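Local coordinates for putative translocated intimin receptor protein (Translocated intimin receptor Tir) (Escherichia coli, PDB 2ZQK) that serves, as a bacterial effector placed in the host membrane, as receptor for intimin through this extracellular domain, while its intracellular parts trigger actin pedestals, at residues 26-31 with 42-47; 6-11 with 56-61; 15-20 with 49-54. All coordinates share one frame; numbering follows the deposited sequence.

Contact 1. Residues 26-31 with 42-47; sequences NQKVNI and VLKDDV
Lys28 has CG anti to its carbonyl carbon (chi1 -74°), and beyond CG the chain is extended. This takes the aliphatic part past Val42 O and Leu43 O and brings NZ to Asp45. Asp45 also has CG anti to its carbonyl carbon (chi1 -56°), and its OD1 lies 3.2 Å from Lys28 NZ, a salt bridge that is weak as a hydrogen bond. Lys28 CD runs beside Val42 CG1 at 4.0 Å. In the intimin-binding domain, strand 27-31 pairs with strand 37-40 in a beta hairpin; here two backbone bonds tie its start to strand 42-43, which leads into helix 45-67. Lys28 N donates to Val42 O at 2.7 Å, nearly along the C=O axis. Lys44 N donates to Asn26 O at 3.0 Å, fairly straight at hydrogen but from above the carbonyl plane. Between them Gln27 and Leu43 form an antiparallel, non-hydrogen-bonded pair with diverging side chains. Lys44 is the helix N-cap. Val47 CG2 meets Asn26 CB at 3.6 Å, while Asn26 ND2 bonds to Ala20 O. Gln27 bonds through its amide to Gln27 of the second subunit. The chemistry is mainly backbone pairing. The surface ion pair is probably a modest addition.

Contact 2. Residues 6-11 with 56-61; sequences SATETA and KAAGEE
Glu9, Thr8 and Gly59 have the largest areas buried here. Glu9 has CG anti to its backbone N (chi1 162°) and is extended beyond CG. Its chain runs alongside Lys56, pointing the same way, and Glu9 OE2 reaches Lys56 CG at 3.6 Å. The charged ends do not meet: Glu9 OE2 and Lys56 NZ are 5.8 Å apart. Lys56 NZ instead forms a salt bridge with Glu53, and Glu9 has a long, weak ion pair with Arg13. Thr8 turns its methyl to the other helix, with CG2 anti to the backbone N. Thr8 CG2 lies 3.2 Å from Ala58 O and 3.7 Å from Ala58 CB. Helices 7-21 and 45-67 form the antiparallel hairpin of the intimin-binding domain, and the two short segments run at 157° to each other. Their axes come within 7.4 Å, which is close for packed helices. The close approach is consistent with Gly59, which has no side chain, lying at the crossing. Gly59 CA is 4.6 Å from Glu9 CA, the nearest CA pair between the segments. Gly59 CA lies 4.3 Å from Glu9 N, so backbone packs against backbone. No hydrogen bond crosses between the segments. Further along helix 45-67, Ala62 also touches Thr8.

Contact 3. Residues 15-20 with 49-54; sequences QLTKEA and ANIEEQ
Leu16 points from helix 7-21 toward helix 45-67. Leu16 CB touches Ile51 CG2 at 3.7 Å. Its CG is anti to the carbonyl carbon (chi1 -71°), and from it the two methyls go to Gln54. Leu16 CD1 rests on Gln54 CB at 3.5 Å and also lies 4.2 Å from Ile51 CG2. Leu16 CD2 lies near the amide end of Gln54, whose chain crosses that of Leu16 obliquely. Of the residues that touch here, Ile51 is the buried one. Its CG2 is anti to the backbone N and faces Leu16. The other branch sends Ile51 CD1 to Thr17 CA at 3.9 Å and to Ala20 CB at 4.2 Å. Thr17 OG1 is bonded to Arg13 O one turn earlier in its own helix. The segments run antiparallel at 147°, with their axes 10.0 Å apart. This is ordinary side-chain packing within the helical hairpin of the intimin-binding domain. Away from this seam, Lys18 packs on Thr17 of the second subunit. No hydrogen bond or salt bridge joins the two segments. The contact is therefore held by packing of Ile51 against Leu16, Thr17 and Ala20, and the aliphatic part of Gln54 extends it at the surface.

Overall arrangement
All three contacts use helix 45-67, contact 1 only its first residues; contacts 2 and 3 pair it with helix 7-21. Contact 1 is nested in sequence inside contact 3, and contact 3 inside contact 2. The centre of contact 3 is about 13 Å from that of contact 1 and about 12 Å from that of contact 2. The centres of contacts 1 and 2, on opposite sides of the chain's centre, are about 24 Å apart. Contacts 1 and 3 meet at Ala20, where Ala20 O lies 2.9 Å from Asn26 ND2, a probable hydrogen bond, and Val47 packs. Leu43 packs on Thr17 and Ile51. Both also touch the second subunit. Like-charged Glu9 and Glu52 come close between contacts 2 and 3.

Contact 1. Residues 26-31 with 42-47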
loop_
_atom_site.group_PDB
_atom_site.type_symbol
_atom_site.label_atom_id
_atom_site.label_comp_id
_atom_site.label_asym_id
_atom_site.label_seq_id
_atom_site.Cartn_x
_atom_site.Cartn_y
_atom_site.Cartn_z
ATOM N N ASN B 26 -13.857 -10.430 -13.570
ATOM C CA ASN B 26 -13.879 -11.339 -14.727
ATOM C C ASN B 26 -12.446 -11.683 -15.114
ATOM O O ASN B 26 -12.191 -12.214 -16.193
ATOM C CB ASN B 26 -14.531 -10.691 -15.957
ATOM C CG ASN B 26 -15.903 -10.118 -15.682
ATOM O OD1 ASN B 26 -16.711 -10.705 -14.963
ATOM N ND2 ASN B 26 -16.186 -8.968 -16.287
ATOM N N GLN B 27 -11.509 -11.398 -14.225
ATOM C CA GLN B 27 -10.112 -11.616 -14.540
ATOM C C GLN B 27 -9.434 -12.752 -13.832
ATOM O O GLN B 27 -9.493 -12.838 -12.602
ATOM C CB GLN B 27 -9.337 -10.339 -14.247
ATOM C CG GLN B 27 -8.350 -9.957 -15.322
ATOM C CD GLN B 27 -7.758 -8.599 -15.072
ATOM O OE1 GLN B 27 -8.479 -7.636 -14.774
ATOM N NE2 GLN B 27 -6.440 -8.502 -15.198
ATOM N N LYS B 28 -8.780 -13.620 -14.609
ATOM C CA LYS B 28 -8.042 -14.735 -14.031
ATOM C C LYS B 28 -6.885 -14.029 -13.364
ATOM O O LYS B 28 -6.459 -12.965 -13.814
ATOM C CB LYS B 28 -7.533 -15.708 -15.101
ATOM C CG LYS B 28 -8.614 -16.595 -15.720
ATOM C CD LYS B 28 -7.993 -17.708 -16.563
ATOM C CE LYS B 28 -9.034 -18.759 -16.951
ATOM N NZ LYS B 28 -8.428 -20.088 -17.270
ATOM N N VAL B 29 -6.374 -14.611 -12.294
ATOM C CA VAL B 29 -5.313 -13.967 -11.562
ATOM C C VAL B 29 -4.162 -14.926 -11.298
ATOM O O VAL B 29 -4.291 -16.119 -11.526
ATOM C CB VAL B 29 -5.904 -13.409 -10.245
ATOM C CG1 VAL B 29 -5.571 -14.327 -9.089
ATOM C CG2 VAL B 29 -5.441 -11.976 -10.025
ATOM N N ASN B 30 -3.040 -14.395 -10.824
ATOM C CA ASN B 30 -1.851 -15.181 -10.533
ATOM C C ASN B 30 -1.348 -15.022 -9.126
ATOM O O ASN B 30 -0.260 -14.497 -8.917
ATOM C CB ASN B 30 -0.726 -14.815 -11.476
ATOM C CG ASN B 30 -0.677 -15.715 -12.676
ATOM O OD1 ASN B 30 -0.157 -15.331 -13.739
ATOM N ND2 ASN B 30 -1.204 -16.940 -12.521
ATOM N N ILE B 31 -2.139 -15.506 -8.172
ATOM C CA ILE B 31 -1.826 -15.469 -6.743
ATOM C C ILE B 31 -0.434 -16.003 -6.380
ATOM O O ILE B 31 -0.130 -17.166 -6.622
ATOM C CB ILE B 31 -2.859 -16.310 -5.979
ATOM C CG1 ILE B 31 -4.273 -15.864 -6.376
ATOM C CG2 ILE B 31 -2.575 -16.260 -4.488
ATOM C CD1 ILE B 31 -5.362 -16.416 -5.506
ATOM N N VAL B 42 -5.607 -12.623 -18.548
ATOM C CA VAL B 42 -6.572 -13.506 -19.177
ATOM C C VAL B 42 -7.901 -13.488 -18.437
ATOM O O VAL B 42 -7.929 -13.498 -17.211
ATOM C CB VAL B 42 -6.041 -14.950 -19.206
ATOM C CG1 VAL B 42 -7.031 -15.854 -19.926
ATOM C CG2 VAL B 42 -4.704 -14.995 -19.903
ATOM N N LEU B 43 -9.000 -13.466 -19.188
ATOM C CA LEU B 43 -10.341 -13.451 -18.609
ATOM C C LEU B 43 -10.853 -14.845 -18.292
ATOM O O LEU B 43 -10.435 -15.836 -18.896
ATOM C CB LEU B 43 -11.328 -12.803 -19.566
ATOM C CG LEU B 43 -11.170 -11.345 -19.972
ATOM C CD1 LEU B 43 -12.101 -11.113 -21.155
ATOM C CD2 LEU B 43 -11.495 -10.388 -18.802
ATOM N N LYS B 44 -11.785 -14.902 -17.352
ATOM C CA LYS B 44 -12.385 -16.155 -16.930
ATOM C C LYS B 44 -13.103 -16.820 -18.101
ATOM O O LYS B 44 -13.930 -16.190 -18.764
ATOM C CB LYS B 44 -13.352 -15.875 -15.780
ATOM C CG LYS B 44 -12.648 -15.377 -14.521
ATOM C CD LYS B 44 -13.618 -15.137 -13.382
ATOM C CE LYS B 44 -12.874 -14.950 -12.071
ATOM N NZ LYS B 44 -13.816 -14.895 -10.915
ATOM N N ASP B 45 -12.795 -18.094 -18.350
ATOM C CA ASP B 45 -13.394 -18.826 -19.470
ATOM C C ASP B 45 -14.873 -18.529 -19.739
ATOM O O ASP B 45 -15.277 -18.420 -20.906
ATOM C CB ASP B 45 -13.194 -20.329 -19.288
ATOM C CG ASP B 45 -11.729 -20.706 -19.128
ATOM O OD1 ASP B 45 -10.855 -19.847 -19.385
ATOM O OD2 ASP B 45 -11.446 -21.863 -18.748
ATOM N N ASP B 46 -15.671 -18.392 -18.677
ATOM C CA ASP B 46 -17.103 -18.094 -18.811
ATOM C C ASP B 46 -17.322 -16.828 -19.614
ATOM O O ASP B 46 -18.161 -16.791 -20.510
ATOM C CB ASP B 46 -17.764 -17.873 -17.454
ATOM C CG ASP B 46 -17.530 -19.000 -16.501
ATOM O OD1 ASP B 46 -17.848 -20.156 -16.859
ATOM O OD2 ASP B 46 -17.033 -18.723 -15.389
ATOM N N VAL B 47 -16.586 -15.777 -19.266
ATOM C CA VAL B 47 -16.720 -14.513 -19.967
ATOM C C VAL B 47 -16.309 -14.682 -21.429
ATOM O O VAL B 47 -17.117 -14.462 -22.333
ATOM C CB VAL B 47 -15.861 -13.418 -19.321
ATOM C CG1 VAL B 47 -16.147 -12.087 -19.996
ATOM C CG2 VAL B 47 -16.155 -13.339 -17.822
#

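Contact 2. Residues 6-11 with 56-61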
loop_
_atom_site.group_PDB
_atom_site.type_symbol
_atom_site.label_atom_id
_atom_site.label_comp_id
_atom_site.label_asym_id
_atom_site.label_seq_id
_atom_site.Cartn_x
_atom_site.Cartn_y
_atom_site.Cartn_z
ATOM N N SER B 6 -16.506 -10.433 -39.855
ATOM C CA SER B 6 -17.413 -9.253 -39.962
ATOM C C SER B 6 -16.859 -8.152 -39.058
ATOM O O SER B 6 -16.490 -8.409 -37.909
ATOM C CB SER B 6 -18.832 -9.638 -39.519
ATOM O OG SER B 6 -19.801 -8.696 -39.947
ATOM N N ALA B 7 -16.787 -6.930 -39.579
ATOM C CA ALA B 7 -16.275 -5.811 -38.799
ATOM C C ALA B 7 -17.106 -5.631 -37.539
ATOM O O ALA B 7 -16.581 -5.235 -36.501
ATOM C CB ALA B 7 -16.301 -4.536 -39.622
ATOM N N THR B 8 -18.399 -5.931 -37.634
ATOM C CA THR B 8 -19.296 -5.790 -36.494
ATOM C C THR B 8 -18.921 -6.728 -35.373
ATOM O O THR B 8 -18.771 -6.305 -34.231
ATOM C CB THR B 8 -20.748 -6.082 -36.876
ATOM O OG1 THR B 8 -21.176 -5.123 -37.847
ATOM C CG2 THR B 8 -21.657 -6.010 -35.636
ATOM N N GLU B 9 -18.785 -8.006 -35.702
ATOM C CA GLU B 9 -18.420 -8.992 -34.705
ATOM C C GLU B 9 -17.105 -8.639 -34.001
ATOM O O GLU B 9 -17.068 -8.506 -32.772
ATOM C CB GLU B 9 -18.307 -10.366 -35.352
ATOM C CG GLU B 9 -17.528 -11.355 -34.516
ATOM C CD GLU B 9 -17.488 -12.724 -35.135
ATOM O OE1 GLU B 9 -17.301 -12.802 -36.368
ATOM O OE2 GLU B 9 -17.633 -13.717 -34.391
ATOM N N THR B 10 -16.032 -8.486 -34.777
ATOM C CA THR B 10 -14.725 -8.160 -34.219
ATOM C C THR B 10 -14.759 -6.898 -33.352
ATOM O O THR B 10 -14.277 -6.914 -32.224
ATOM C CB THR B 10 -13.670 -8.005 -35.345
ATOM O OG1 THR B 10 -13.515 -9.262 -36.015
ATOM C CG2 THR B 10 -12.321 -7.587 -34.775
ATOM N N ALA B 11 -15.328 -5.814 -33.867
ATOM C CA ALA B 11 -15.404 -4.576 -33.097
ATOM C C ALA B 11 -16.096 -4.872 -31.784
ATOM O O ALA B 11 -15.586 -4.522 -30.719
ATOM C CB ALA B 11 -16.181 -3.516 -33.857
ATOM N N LYS B 56 -20.877 -12.739 -31.955
ATOM C CA LYS B 56 -21.525 -13.377 -33.095
ATOM C C LYS B 56 -22.942 -12.887 -33.344
ATOM O O LYS B 56 -23.376 -12.820 -34.489
ATOM C CB LYS B 56 -21.586 -14.898 -32.918
ATOM C CG LYS B 56 -20.258 -15.615 -32.837
ATOM C CD LYS B 56 -20.424 -17.053 -33.310
ATOM C CE LYS B 56 -19.327 -17.960 -32.788
ATOM N NZ LYS B 56 -19.572 -18.328 -31.361
ATOM N N ALA B 57 -23.675 -12.577 -32.279
ATOM C CA ALA B 57 -25.053 -12.109 -32.431
ATOM C C ALA B 57 -25.050 -10.743 -33.091
ATOM O O ALA B 57 -25.922 -10.439 -33.905
ATOM C CB ALA B 57 -25.753 -12.041 -31.077
ATOM N N ALA B 58 -24.061 -9.928 -32.730
ATOM C CA ALA B 58 -23.911 -8.596 -33.294
ATOM C C ALA B 58 -23.658 -8.771 -34.781
ATOM O O ALA B 58 -24.188 -8.019 -35.600
ATOM C CB ALA B 58 -22.736 -7.891 -32.651
ATOM N N GLY B 59 -22.841 -9.773 -35.114
ATOM C CA GLY B 59 -22.519 -10.062 -36.498
ATOM C C GLY B 59 -23.731 -10.449 -37.331
ATOM O O GLY B 59 -23.976 -9.874 -38.400
ATOM N N GLU B 60 -24.494 -11.429 -36.858
ATOM C CA GLU B 60 -25.688 -11.859 -37.581
ATOM C C GLU B 60 -26.687 -10.716 -37.672
ATOM O O GLU B 60 -27.311 -10.510 -38.700
ATOM C CB GLU B 60 -26.337 -13.043 -36.873
ATOM C CG GLU B 60 -25.454 -14.260 -36.820
ATOM C CD GLU B 60 -24.982 -14.671 -38.197
ATOM O OE1 GLU B 60 -25.843 -14.837 -39.092
ATOM O OE2 GLU B 60 -23.753 -14.823 -38.382
ATOM N N GLU B 61 -26.821 -9.972 -36.580
ATOM C CA GLU B 61 -27.751 -8.852 -36.510
ATOM C C GLU B 61 -27.394 -7.833 -37.581
ATOM O O GLU B 61 -28.253 -7.115 -38.092
ATOM C CB GLU B 61 -27.687 -8.221 -35.117
ATOM C CG GLU B 61 -28.960 -7.517 -34.691
ATOM C CD GLU B 61 -28.829 -6.014 -34.707
ATOM O OE1 GLU B 61 -27.973 -5.491 -33.959
ATOM O OE2 GLU B 61 -29.579 -5.357 -35.463
#

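Contact 3. Residues 15-20 with 49-54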
loop_
_atom_site.group_PDB
_atom_site.type_symbol
_atom_site.label_atom_id
_atom_site.label_comp_id
_atom_site.label_asym_id
_atom_site.label_seq_id
_atom_site.Cartn_x
_atom_site.Cartn_y
_atom_site.Cartn_z
ATOM N N GLN B 15 -14.802 -4.488 -27.872
ATOM C CA GLN B 15 -15.524 -3.673 -26.916
ATOM C C GLN B 15 -15.954 -4.443 -25.673
ATOM O O GLN B 15 -15.710 -4.006 -24.545
ATOM C CB GLN B 15 -16.740 -3.073 -27.585
ATOM C CG GLN B 15 -17.539 -2.180 -26.694
ATOM C CD GLN B 15 -18.974 -2.114 -27.141
ATOM O OE1 GLN B 15 -19.265 -1.754 -28.289
ATOM N NE2 GLN B 15 -19.890 -2.477 -26.244
ATOM N N LEU B 16 -16.598 -5.587 -25.871
ATOM C CA LEU B 16 -17.042 -6.392 -24.739
ATOM C C LEU B 16 -15.865 -6.910 -23.924
ATOM O O LEU B 16 -15.936 -6.975 -22.692
ATOM C CB LEU B 16 -17.900 -7.556 -25.219
ATOM C CG LEU B 16 -19.285 -7.126 -25.727
ATOM C CD1 LEU B 16 -19.853 -8.197 -26.644
ATOM C CD2 LEU B 16 -20.220 -6.861 -24.547
ATOM N N THR B 17 -14.776 -7.269 -24.597
ATOM C CA THR B 17 -13.608 -7.758 -23.881
ATOM C C THR B 17 -13.064 -6.631 -23.038
ATOM O O THR B 17 -12.871 -6.801 -21.824
ATOM C CB THR B 17 -12.505 -8.231 -24.827
ATOM O OG1 THR B 17 -12.974 -9.362 -25.576
ATOM C CG2 THR B 17 -11.259 -8.625 -24.032
ATOM N N LYS B 18 -12.830 -5.480 -23.683
ATOM C CA LYS B 18 -12.312 -4.296 -22.996
ATOM C C LYS B 18 -13.168 -3.965 -21.782
ATOM O O LYS B 18 -12.648 -3.778 -20.676
ATOM C CB LYS B 18 -12.302 -3.075 -23.909
ATOM C CG LYS B 18 -11.803 -1.792 -23.200
ATOM C CD LYS B 18 -12.504 -0.553 -23.714
ATOM C CE LYS B 18 -13.991 -0.651 -23.448
ATOM N NZ LYS B 18 -14.797 0.409 -24.119
ATOM N N GLU B 19 -14.476 -3.887 -21.997
ATOM C CA GLU B 19 -15.389 -3.585 -20.908
ATOM C C GLU B 19 -15.287 -4.584 -19.762
ATOM O O GLU B 19 -15.192 -4.182 -18.600
ATOM C CB GLU B 19 -16.827 -3.529 -21.419
ATOM C CG GLU B 19 -17.155 -2.225 -22.112
ATOM C CD GLU B 19 -18.546 -2.191 -22.713
ATOM O OE1 GLU B 19 -18.891 -1.149 -23.308
ATOM O OE2 GLU B 19 -19.290 -3.191 -22.599
ATOM N N ALA B 20 -15.285 -5.877 -20.087
ATOM C CA ALA B 20 -15.215 -6.935 -19.073
ATOM C C ALA B 20 -13.940 -6.918 -18.230
ATOM O O ALA B 20 -13.925 -7.394 -17.089
ATOM C CB ALA B 20 -15.386 -8.294 -19.737
ATOM N N ALA B 49 -16.184 -17.109 -23.346
ATOM C CA ALA B 49 -17.234 -17.854 -24.039
ATOM C C ALA B 49 -18.504 -17.040 -24.229
ATOM O O ALA B 49 -19.054 -16.990 -25.330
ATOM C CB ALA B 49 -17.556 -19.113 -23.292
ATOM N N ASN B 50 -18.972 -16.404 -23.159
ATOM C CA ASN B 50 -20.190 -15.603 -23.233
ATOM C C ASN B 50 -20.023 -14.413 -24.164
ATOM O O ASN B 50 -20.945 -14.071 -24.895
ATOM C CB ASN B 50 -20.619 -15.131 -21.837
ATOM C CG ASN B 50 -21.976 -14.433 -21.841
ATOM O OD1 ASN B 50 -22.076 -13.241 -22.147
ATOM N ND2 ASN B 50 -23.028 -15.177 -21.513
ATOM N N ILE B 51 -18.856 -13.779 -24.147
ATOM C CA ILE B 51 -18.618 -12.644 -25.031
ATOM C C ILE B 51 -18.668 -13.133 -26.479
ATOM O O ILE B 51 -19.358 -12.554 -27.332
ATOM C CB ILE B 51 -17.236 -12.017 -24.774
ATOM C CG1 ILE B 51 -17.219 -11.344 -23.402
ATOM C CG2 ILE B 51 -16.896 -11.032 -25.875
ATOM C CD1 ILE B 51 -15.867 -10.832 -22.992
ATOM N N GLU B 52 -17.940 -14.212 -26.744
ATOM C CA GLU B 52 -17.872 -14.803 -28.076
ATOM C C GLU B 52 -19.238 -14.894 -28.761
ATOM O O GLU B 52 -19.363 -14.607 -29.955
ATOM C CB GLU B 52 -17.249 -16.194 -27.977
ATOM C CG GLU B 52 -16.711 -16.708 -29.281
ATOM C CD GLU B 52 -15.782 -15.712 -29.933
ATOM O OE1 GLU B 52 -14.859 -15.222 -29.242
ATOM O OE2 GLU B 52 -15.977 -15.423 -31.133
ATOM N N GLU B 53 -20.255 -15.304 -28.003
ATOM C CA GLU B 53 -21.611 -15.423 -28.527
ATOM C C GLU B 53 -22.158 -14.060 -28.873
ATOM O O GLU B 53 -22.673 -13.865 -29.970
ATOM C CB GLU B 53 -22.530 -16.090 -27.503
ATOM C CG GLU B 53 -22.147 -17.519 -27.226
ATOM C CD GLU B 53 -21.996 -18.290 -28.508
ATOM O OE1 GLU B 53 -23.024 -18.556 -29.166
ATOM O OE2 GLU B 53 -20.843 -18.606 -28.867
ATOM N N GLN B 54 -22.055 -13.126 -27.925
ATOM C CA GLN B 54 -22.521 -11.754 -28.119
ATOM C C GLN B 54 -21.907 -11.186 -29.395
ATOM O O GLN B 54 -22.609 -10.616 -30.237
ATOM C CB GLN B 54 -22.118 -10.884 -26.929
ATOM C CG GLN B 54 -22.998 -11.028 -25.707
ATOM C CD GLN B 54 -22.549 -10.132 -24.564
ATOM O OE1 GLN B 54 -21.580 -10.435 -23.856
ATOM N NE2 GLN B 54 -23.246 -9.013 -24.388
#